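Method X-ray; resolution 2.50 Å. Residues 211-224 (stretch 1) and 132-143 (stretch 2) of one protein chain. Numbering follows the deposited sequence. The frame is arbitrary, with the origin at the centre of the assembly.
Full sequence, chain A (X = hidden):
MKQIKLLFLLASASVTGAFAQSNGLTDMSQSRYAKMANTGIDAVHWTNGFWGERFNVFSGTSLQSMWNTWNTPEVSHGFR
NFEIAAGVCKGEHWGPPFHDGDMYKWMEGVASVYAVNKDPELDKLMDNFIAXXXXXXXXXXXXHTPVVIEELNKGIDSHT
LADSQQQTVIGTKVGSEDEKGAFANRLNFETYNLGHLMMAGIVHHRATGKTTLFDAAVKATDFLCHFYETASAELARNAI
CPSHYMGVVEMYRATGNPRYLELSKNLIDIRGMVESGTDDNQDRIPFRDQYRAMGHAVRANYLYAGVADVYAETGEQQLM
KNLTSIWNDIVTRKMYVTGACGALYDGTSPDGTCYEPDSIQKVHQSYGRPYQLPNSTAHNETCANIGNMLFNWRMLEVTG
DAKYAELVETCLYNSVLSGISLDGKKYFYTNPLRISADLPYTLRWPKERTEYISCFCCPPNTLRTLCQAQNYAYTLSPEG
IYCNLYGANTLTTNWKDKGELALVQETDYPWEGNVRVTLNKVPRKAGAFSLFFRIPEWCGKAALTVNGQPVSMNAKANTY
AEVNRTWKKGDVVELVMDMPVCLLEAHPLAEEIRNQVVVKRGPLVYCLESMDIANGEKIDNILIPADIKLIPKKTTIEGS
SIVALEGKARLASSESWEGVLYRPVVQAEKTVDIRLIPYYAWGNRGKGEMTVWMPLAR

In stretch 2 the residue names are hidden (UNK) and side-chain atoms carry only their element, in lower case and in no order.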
ATOM      1  N   THR A 211     -11.834 -20.770 -16.584  1.00 75.33           N
ATOM      2  CA  THR A 211     -12.845 -20.927 -15.547  1.00 72.63           C
ATOM      3  C   THR A 211     -12.502 -22.031 -14.500  1.00 69.63           C
ATOM      4  O   THR A 211     -13.282 -22.318 -13.589  1.00 65.47           O
ATOM      5  CB  THR A 211     -14.198 -21.203 -16.222  1.00 74.07           C
ATOM      6  OG1 THR A 211     -15.245 -20.921 -15.290  1.00 83.56           O
ATOM      7  CG2 THR A 211     -14.321 -22.681 -16.737  1.00 74.62           C
ATOM      8  N   THR A 212     -11.324 -22.629 -14.630  1.00 70.19           N
ATOM      9  CA  THR A 212     -10.922 -23.766 -13.811  1.00 71.53           C
ATOM     10  C   THR A 212     -10.862 -23.434 -12.291  1.00 72.42           C
ATOM     11  O   THR A 212     -11.503 -24.116 -11.488  1.00 70.59           O
ATOM     12  CB  THR A 212      -9.634 -24.447 -14.405  1.00 72.73           C
ATOM     13  OG1 THR A 212      -9.414 -25.722 -13.794  1.00 76.18           O
ATOM     14  CG2 THR A 212      -8.356 -23.597 -14.294  1.00 72.12           C
ATOM     15  N   LEU A 213     -10.153 -22.368 -11.905  1.00 73.44           N
ATOM     16  CA  LEU A 213     -10.080 -21.989 -10.488  1.00 73.49           C
ATOM     17  C   LEU A 213     -11.285 -21.154 -10.087  1.00 73.47           C
ATOM     18  O   LEU A 213     -11.759 -21.255  -8.951  1.00 73.16           O
ATOM     19  CB  LEU A 213      -8.796 -21.212 -10.154  1.00 73.30           C
ATOM     20  CG  LEU A 213      -8.600 -20.934  -8.644  1.00 72.06           C
ATOM     21  CD1 LEU A 213      -8.591 -22.211  -7.822  1.00 71.68           C
ATOM     22  CD2 LEU A 213      -7.347 -20.126  -8.361  1.00 71.25           C
ATOM     23  N   PHE A 214     -11.762 -20.314 -11.001  1.00 71.20           N
ATOM     24  CA  PHE A 214     -12.936 -19.474 -10.737  1.00 69.93           C
ATOM     25  C   PHE A 214     -14.146 -20.248 -10.212  1.00 69.99           C
ATOM     26  O   PHE A 214     -14.777 -19.844  -9.227  1.00 69.14           O
ATOM     27  CB  PHE A 214     -13.333 -18.737 -12.006  1.00 70.46           C
ATOM     28  CG  PHE A 214     -14.373 -17.682 -11.794  1.00 70.61           C
ATOM     29  CD1 PHE A 214     -14.135 -16.627 -10.933  1.00 67.79           C
ATOM     30  CD2 PHE A 214     -15.591 -17.739 -12.461  1.00 72.21           C
ATOM     31  CE1 PHE A 214     -15.072 -15.642 -10.744  1.00 68.44           C
ATOM     32  CE2 PHE A 214     -16.544 -16.753 -12.272  1.00 73.65           C
ATOM     33  CZ  PHE A 214     -16.279 -15.694 -11.414  1.00 71.76           C
ATOM     34  N   ASP A 215     -14.460 -21.366 -10.868  1.00 72.16           N
ATOM     35  CA  ASP A 215     -15.576 -22.225 -10.446  1.00 71.55           C
ATOM     36  C   ASP A 215     -15.334 -22.776  -9.044  1.00 66.20           C
ATOM     37  O   ASP A 215     -16.255 -22.840  -8.255  1.00 64.18           O
ATOM     38  CB  ASP A 215     -15.867 -23.336 -11.482  1.00 75.01           C
ATOM     39  CG  ASP A 215     -16.459 -22.777 -12.813  1.00 77.60           C
ATOM     40  OD1 ASP A 215     -17.326 -21.873 -12.787  1.00 81.48           O
ATOM     41  OD2 ASP A 215     -16.075 -23.255 -13.894  1.00 76.20           O
ATOM     42  N   ALA A 216     -14.092 -23.106  -8.714  1.00 65.38           N
ATOM     43  CA  ALA A 216     -13.728 -23.440  -7.316  1.00 65.77           C
ATOM     44  C   ALA A 216     -14.024 -22.301  -6.350  1.00 63.41           C
ATOM     45  O   ALA A 216     -14.519 -22.526  -5.260  1.00 66.08           O
ATOM     46  CB  ALA A 216     -12.264 -23.860  -7.190  1.00 65.45           C
ATOM     47  N   ALA A 217     -13.744 -21.084  -6.768  1.00 62.04           N
ATOM     48  CA  ALA A 217     -14.051 -19.906  -5.965  1.00 62.10           C
ATOM     49  C   ALA A 217     -15.581 -19.598  -5.798  1.00 61.57           C
ATOM     50  O   ALA A 217     -16.032 -19.354  -4.651  1.00 58.68           O
ATOM     51  CB  ALA A 217     -13.304 -18.707  -6.542  1.00 62.30           C
ATOM     52  N   VAL A 218     -16.354 -19.609  -6.904  1.00 58.62           N
ATOM     53  CA  VAL A 218     -17.823 -19.398  -6.845  1.00 61.00           C
ATOM     54  C   VAL A 218     -18.496 -20.378  -5.841  1.00 64.58           C
ATOM     55  O   VAL A 218     -19.419 -20.007  -5.100  1.00 65.74           O
ATOM     56  CB  VAL A 218     -18.526 -19.563  -8.249  1.00 60.31           C
ATOM     57  CG1 VAL A 218     -20.063 -19.489  -8.162  1.00 57.77           C
ATOM     58  CG2 VAL A 218     -18.029 -18.535  -9.247  1.00 60.15           C
ATOM     59  N   LYS A 219     -18.037 -21.628  -5.836  1.00 65.98           N
ATOM     60  CA  LYS A 219     -18.512 -22.618  -4.874  1.00 67.97           C
ATOM     61  C   LYS A 219     -18.130 -22.290  -3.433  1.00 64.41           C
ATOM     62  O   LYS A 219     -18.958 -22.424  -2.532  1.00 63.42           O
ATOM     63  CB  LYS A 219     -17.997 -24.006  -5.237  1.00 73.07           C
ATOM     64  CG  LYS A 219     -18.612 -24.582  -6.503  1.00 76.56           C
ATOM     65  CD  LYS A 219     -18.102 -25.992  -6.688  1.00 81.18           C
ATOM     66  CE  LYS A 219     -18.705 -26.642  -7.908  1.00 85.26           C
ATOM     67  NZ  LYS A 219     -18.563 -28.117  -7.778  1.00 88.00           N
ATOM     68  N   ALA A 220     -16.887 -21.859  -3.222  1.00 62.52           N
ATOM     69  CA  ALA A 220     -16.410 -21.454  -1.885  1.00 60.99           C
ATOM     70  C   ALA A 220     -17.255 -20.314  -1.329  1.00 61.05           C
ATOM     71  O   ALA A 220     -17.623 -20.294  -0.137  1.00 60.27           O
ATOM     72  CB  ALA A 220     -14.960 -21.028  -1.951  1.00 58.87           C
ATOM     73  N   THR A 221     -17.558 -19.372  -2.216  1.00 58.28           N
ATOM     74  CA  THR A 221     -18.378 -18.223  -1.889  1.00 56.22           C
ATOM     75  C   THR A 221     -19.776 -18.655  -1.455  1.00 55.85           C
ATOM     76  O   THR A 221     -20.294 -18.149  -0.443  1.00 55.61           O
ATOM     77  CB  THR A 221     -18.445 -17.273  -3.108  1.00 56.10           C
ATOM     78  OG1 THR A 221     -17.116 -16.915  -3.514  1.00 52.05           O
ATOM     79  CG2 THR A 221     -19.269 -16.022  -2.816  1.00 55.58           C
ATOM     80  N   ASP A 222     -20.383 -19.576  -2.212  1.00 57.18           N
ATOM     81  CA  ASP A 222     -21.735 -20.110  -1.869  1.00 57.54           C
ATOM     82  C   ASP A 222     -21.723 -20.795  -0.500  1.00 56.44           C
ATOM     83  O   ASP A 222     -22.667 -20.670   0.296  1.00 51.94           O
ATOM     84  CB  ASP A 222     -22.256 -21.057  -2.953  1.00 57.10           C
ATOM     85  CG  ASP A 222     -22.620 -20.324  -4.260  1.00 59.75           C
ATOM     86  OD1 ASP A 222     -23.110 -19.178  -4.217  1.00 59.51           O
ATOM     87  OD2 ASP A 222     -22.439 -20.895  -5.356  1.00 62.16           O
ATOM     88  N   PHE A 223     -20.623 -21.483  -0.222  1.00 58.21           N
ATOM     89  CA  PHE A 223     -20.439 -22.097   1.068  1.00 62.35           C
ATOM     90  C   PHE A 223     -20.411 -21.066   2.218  1.00 64.05           C
ATOM     91  O   PHE A 223     -21.058 -21.274   3.235  1.00 65.31           O
ATOM     92  CB  PHE A 223     -19.193 -22.985   1.093  1.00 64.20           C
ATOM     93  CG  PHE A 223     -18.997 -23.637   2.410  1.00 67.43           C
ATOM     94  CD1 PHE A 223     -19.816 -24.694   2.783  1.00 69.73           C
ATOM     95  CD2 PHE A 223     -18.085 -23.127   3.326  1.00 67.47           C
ATOM     96  CE1 PHE A 223     -19.704 -25.256   4.040  1.00 71.33           C
ATOM     97  CE2 PHE A 223     -17.965 -23.693   4.574  1.00 70.36           C
ATOM     98  CZ  PHE A 223     -18.778 -24.762   4.937  1.00 70.58           C
ATOM     99  N   LEU A 224     -19.666 -19.973   2.059  1.00 66.88           N
ATOM    100  CA  LEU A 224     -19.707 -18.889   3.033  1.00 69.69           C
ATOM    101  C   LEU A 224     -21.111 -18.315   3.197  1.00 71.73           C
ATOM    102  O   LEU A 224     -21.516 -18.040   4.320  1.00 74.37           O
ATOM    103  CB  LEU A 224     -18.802 -17.736   2.642  1.00 73.12           C
ATOM    104  CG  LEU A 224     -17.309 -17.950   2.521  1.00 78.14           C
ATOM    105  CD1 LEU A 224     -16.648 -16.595   2.288  1.00 78.83           C
ATOM    106  CD2 LEU A 224     -16.762 -18.612   3.776  1.00 81.94           C
ATOM    107  N   UNK A 132      -4.980 -29.661  -7.952  1.00 83.97           N
ATOM    108  CA  UNK A 132      -4.955 -30.117  -6.551  1.00 82.65           C
ATOM    109  C   UNK A 132      -6.059 -29.485  -5.731  1.00 81.48           C
ATOM    110  O   UNK A 132      -6.662 -30.147  -4.881  1.00 79.73           O
ATOM    111  s   UNK A 132      -2.174 -30.509  -6.625  1.00 81.41           S
ATOM    112  c   UNK A 132      -3.630 -29.772  -5.874  1.00 81.67           C
ATOM    113  N   UNK A 133      -6.292 -28.195  -5.962  1.00 80.49           N
ATOM    114  CA  UNK A 133      -7.365 -27.471  -5.282  1.00 79.65           C
ATOM    115  C   UNK A 133      -8.726 -28.080  -5.642  1.00 80.74           C
ATOM    116  O   UNK A 133      -9.512 -28.396  -4.742  1.00 79.82           O
ATOM    117  c   UNK A 133      -7.335 -25.961  -5.617  1.00 78.17           C
ATOM    118  c   UNK A 133      -6.117 -25.299  -4.996  1.00 76.99           C
ATOM    119  c   UNK A 133      -8.599 -25.257  -5.141  1.00 79.06           C
ATOM    120  N   UNK A 134      -8.977 -28.259  -6.944  1.00 82.38           N
ATOM    121  CA  UNK A 134     -10.271 -28.781  -7.453  1.00 84.03           C
ATOM    122  C   UNK A 134     -10.528 -30.210  -6.961  1.00 86.20           C
ATOM    123  O   UNK A 134     -11.647 -30.536  -6.568  1.00 85.33           O
ATOM    124  c   UNK A 134     -10.364 -28.706  -9.012  1.00 84.19           C
ATOM    125  c   UNK A 134     -11.572 -29.478  -9.568  1.00 85.17           C
ATOM    126  c   UNK A 134     -10.433 -27.256  -9.470  1.00 82.74           C
ATOM    127  N   UNK A 135      -9.490 -31.046  -6.979  1.00 89.18           N
ATOM    128  CA  UNK A 135      -9.586 -32.428  -6.498  1.00 91.62           C
ATOM    129  C   UNK A 135     -10.027 -32.464  -5.010  1.00 91.43           C
ATOM    130  O   UNK A 135     -10.783 -33.355  -4.598  1.00 91.52           O
ATOM    131  c   UNK A 135      -6.080 -35.260  -5.684  1.00102.75           C
ATOM    132  c   UNK A 135      -8.241 -33.154  -6.715  1.00 95.16           C
ATOM    133  c   UNK A 135      -6.947 -35.334  -6.942  1.00103.02           C
ATOM    134  c   UNK A 135      -8.314 -34.682  -6.711  1.00101.02           C
ATOM    135  n   UNK A 135      -4.813 -36.032  -5.775  1.00100.90           N
ATOM    136  N   UNK A 136      -9.591 -31.466  -4.233  1.00 86.02           N
ATOM    137  CA  UNK A 136      -9.871 -31.379  -2.799  1.00 81.95           C
ATOM    138  C   UNK A 136     -11.212 -30.755  -2.369  1.00 79.65           C
ATOM    139  O   UNK A 136     -11.578 -30.846  -1.200  1.00 82.24           O
ATOM    140  c   UNK A 136      -8.745 -30.622  -2.127  1.00 82.39           C
ATOM    141  N   UNK A 137     -11.933 -30.102  -3.269  1.00 76.60           N
ATOM    142  CA  UNK A 137     -13.149 -29.370  -2.877  1.00 73.94           C
ATOM    143  C   UNK A 137     -14.368 -30.292  -2.814  1.00 74.67           C
ATOM    144  O   UNK A 137     -14.516 -31.152  -3.673  1.00 80.93           O
ATOM    145  c   UNK A 137     -14.563 -26.075  -4.432  1.00 66.65           C
ATOM    146  c   UNK A 137     -13.400 -28.247  -3.885  1.00 70.77           C
ATOM    147  c   UNK A 137     -14.433 -27.222  -3.451  1.00 69.09           C
ATOM    148  o   UNK A 137     -14.333 -26.240  -5.616  1.00 65.42           O
ATOM    149  n   UNK A 137     -14.937 -24.906  -3.937  1.00 66.70           N
ATOM    150  N   UNK A 138     -15.261 -30.110  -1.840  1.00 71.70           N
ATOM    151  CA  UNK A 138     -16.556 -30.843  -1.855  1.00 71.73           C
ATOM    152  C   UNK A 138     -17.558 -30.303  -2.915  1.00 70.83           C
ATOM    153  O   UNK A 138     -17.253 -29.384  -3.679  1.00 75.27           O
ATOM    154  c   UNK A 138     -18.016 -30.328   3.662  1.00 65.26           C
ATOM    155  c   UNK A 138     -16.315 -31.433   0.616  1.00 71.23           C
ATOM    156  c   UNK A 138     -17.197 -30.849  -0.466  1.00 70.80           C
ATOM    157  n   UNK A 138     -17.998 -30.755   2.392  1.00 69.60           N
ATOM    158  n   UNK A 138     -17.216 -30.839   4.607  1.00 64.36           N
ATOM    159  c   UNK A 138     -17.128 -31.823   1.844  1.00 72.37           C
ATOM    160  n   UNK A 138     -18.875 -29.384   4.001  1.00 62.56           N
ATOM    161  N   UNK A 139     -18.742 -30.896  -2.989  1.00 70.17           N
ATOM    162  CA  UNK A 139     -19.804 -30.366  -3.854  1.00 70.46           C
ATOM    163  C   UNK A 139     -20.326 -29.031  -3.315  1.00 70.16           C
ATOM    164  O   UNK A 139     -20.578 -28.102  -4.090  1.00 69.48           O
ATOM    165  c   UNK A 139     -20.944 -31.373  -3.983  1.00 70.23           C
ATOM    166  N   UNK A 140     -20.480 -28.953  -1.985  1.00 69.91           N
ATOM    167  CA  UNK A 140     -21.006 -27.762  -1.316  1.00 68.45           C
ATOM    168  C   UNK A 140     -20.006 -26.584  -1.229  1.00 69.67           C
ATOM    169  O   UNK A 140     -20.375 -25.492  -0.762  1.00 67.98           O
ATOM    170  o   UNK A 140     -19.372 -28.547   0.893  1.00 66.74           O
ATOM    171  c   UNK A 140     -20.596 -28.496   1.145  1.00 68.50           C
ATOM    172  o   UNK A 140     -21.035 -28.761   2.288  1.00 67.61           O
ATOM    173  c   UNK A 140     -21.629 -28.105   0.062  1.00 67.72           C
ATOM    174  N   UNK A 141     -18.762 -26.801  -1.668  1.00 69.47           N
ATOM    175  CA  UNK A 141     -17.780 -25.728  -1.791  1.00 69.61           C
ATOM    176  C   UNK A 141     -16.682 -25.719  -0.744  1.00 70.79           C
ATOM    177  O   UNK A 141     -15.672 -25.052  -0.937  1.00 69.94           O
ATOM    178  N   UNK A 142     -16.877 -26.436   0.365  1.00 74.73           N
ATOM    179  CA  UNK A 142     -15.846 -26.593   1.398  1.00 78.41           C
ATOM    180  C   UNK A 142     -14.539 -27.065   0.799  1.00 79.83           C
ATOM    181  O   UNK A 142     -14.546 -27.754  -0.226  1.00 79.69           O
ATOM    182  c   UNK A 142     -16.278 -27.652   2.403  1.00 82.22           C
ATOM    183  c   UNK A 142     -14.353 -27.517   6.256  1.00 91.50           C
ATOM    184  c   UNK A 142     -14.043 -28.559   5.378  1.00 88.94           C
ATOM    185  c   UNK A 142     -14.660 -28.603   4.127  1.00 88.37           C
ATOM    186  c   UNK A 142     -15.254 -26.532   5.883  1.00 90.23           C
ATOM    187  c   UNK A 142     -15.856 -26.586   4.636  1.00 87.59           C
ATOM    188  o   UNK A 142     -13.790 -27.412   7.507  1.00 89.67           O
ATOM    189  c   UNK A 142     -15.571 -27.605   3.734  1.00 86.28           C
ATOM    190  N   UNK A 143     -13.425 -26.704   1.431  1.00 81.56           N
ATOM    191  CA  UNK A 143     -12.132 -27.328   1.121  1.00 86.21           C
ATOM    192  C   UNK A 143     -11.432 -27.780   2.401  1.00 93.01           C
ATOM    193  O   UNK A 143     -11.329 -27.024   3.366  1.00 87.57           O
ATOM    194  c   UNK A 143      -9.862 -27.100   0.060  1.00 82.61           C
ATOM    195  c   UNK A 143     -11.913 -26.082  -1.042  1.00 80.64           C
ATOM    196  c   UNK A 143     -11.214 -26.416   0.283  1.00 83.05           C
ATOM    197  c   UNK A 143     -11.103 -25.281  -2.024  1.00 80.62           C
TER

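Position 132 carries one carbon and then a sulfur, with nothing of stretch 1 in reach: a cysteine, C132. At 133 one carbon bears two more, a short fork pointing toward the partner helix and packing on L213 and A216. This is V133, its CG1 4.1 Å from L213 CD1. Position 134 repeats the three-carbon fork, set sideways; it is V134, whose CG2 lies 3.9 Å from T212 O and also borders the A216 methyl.

Four carbons in a row ending in nitrogen, far from stretch 1, make 135 a lysine, K135. The lone carbon at 136, also out of reach, gives A136.

At 137 the helix has given way to loop, and three carbons lead to a carbon-bound oxygen and nitrogen. Two carbonyls receive that nitrogen, one of them on stretch 1, so the end is an amide and the residue is Q137. Its NE2 donates to A216 O at 2.8 Å and, within its own stretch, to the backbone O of position 141, with NE2 to O 3.1 Å.

Position 138 has three carbons, a nitrogen, and a carbon bearing two more nitrogens, with its end near the F223 ring: R138, its NH2 4.2 Å from F223 CE1. The single carbon at 139 points away from stretch 1, although the backbone there lies near the K219 chain; this is A139. At 140 two carbons end in two oxygens, which both meet the guanidinium of R138: D140, with OD2 2.8 Å from R138 NH2.

Position 141 has no side-chain atoms. An ideal CB would sit 2.2 Å from K219 O, and phi of 106° would also jam it against the preceding carbonyl. Glycine answers both, and G141 CA instead makes a CA-H...O contact with K219 O at 3.6 Å.

A six-carbon ring bearing an oxygen identifies 142 as Y142, whose ring edge turns to the face of F223, with CD1 3.5 Å from F223 CZ. Four carbons at 143, forked at the first with one arm two carbons long, give I143, which adds almost nothing here.

The contact works in three steps along the helix of stretch 1. The A216 methyl packs loosely against both valines, while L213 meets V133; the axes approach to 9.9 Å and cross at 38°. Next, Q137 ties the loop to the helix by bonding A216 O, which also accepts A220 N, while G141 permits an approach of 4.4 Å between its CA and K219 CA. Finally, F223 has D140 O at its ring edge and Y142 CA over one face.

Stretch 2 132-143: CVVKAQRADGYI
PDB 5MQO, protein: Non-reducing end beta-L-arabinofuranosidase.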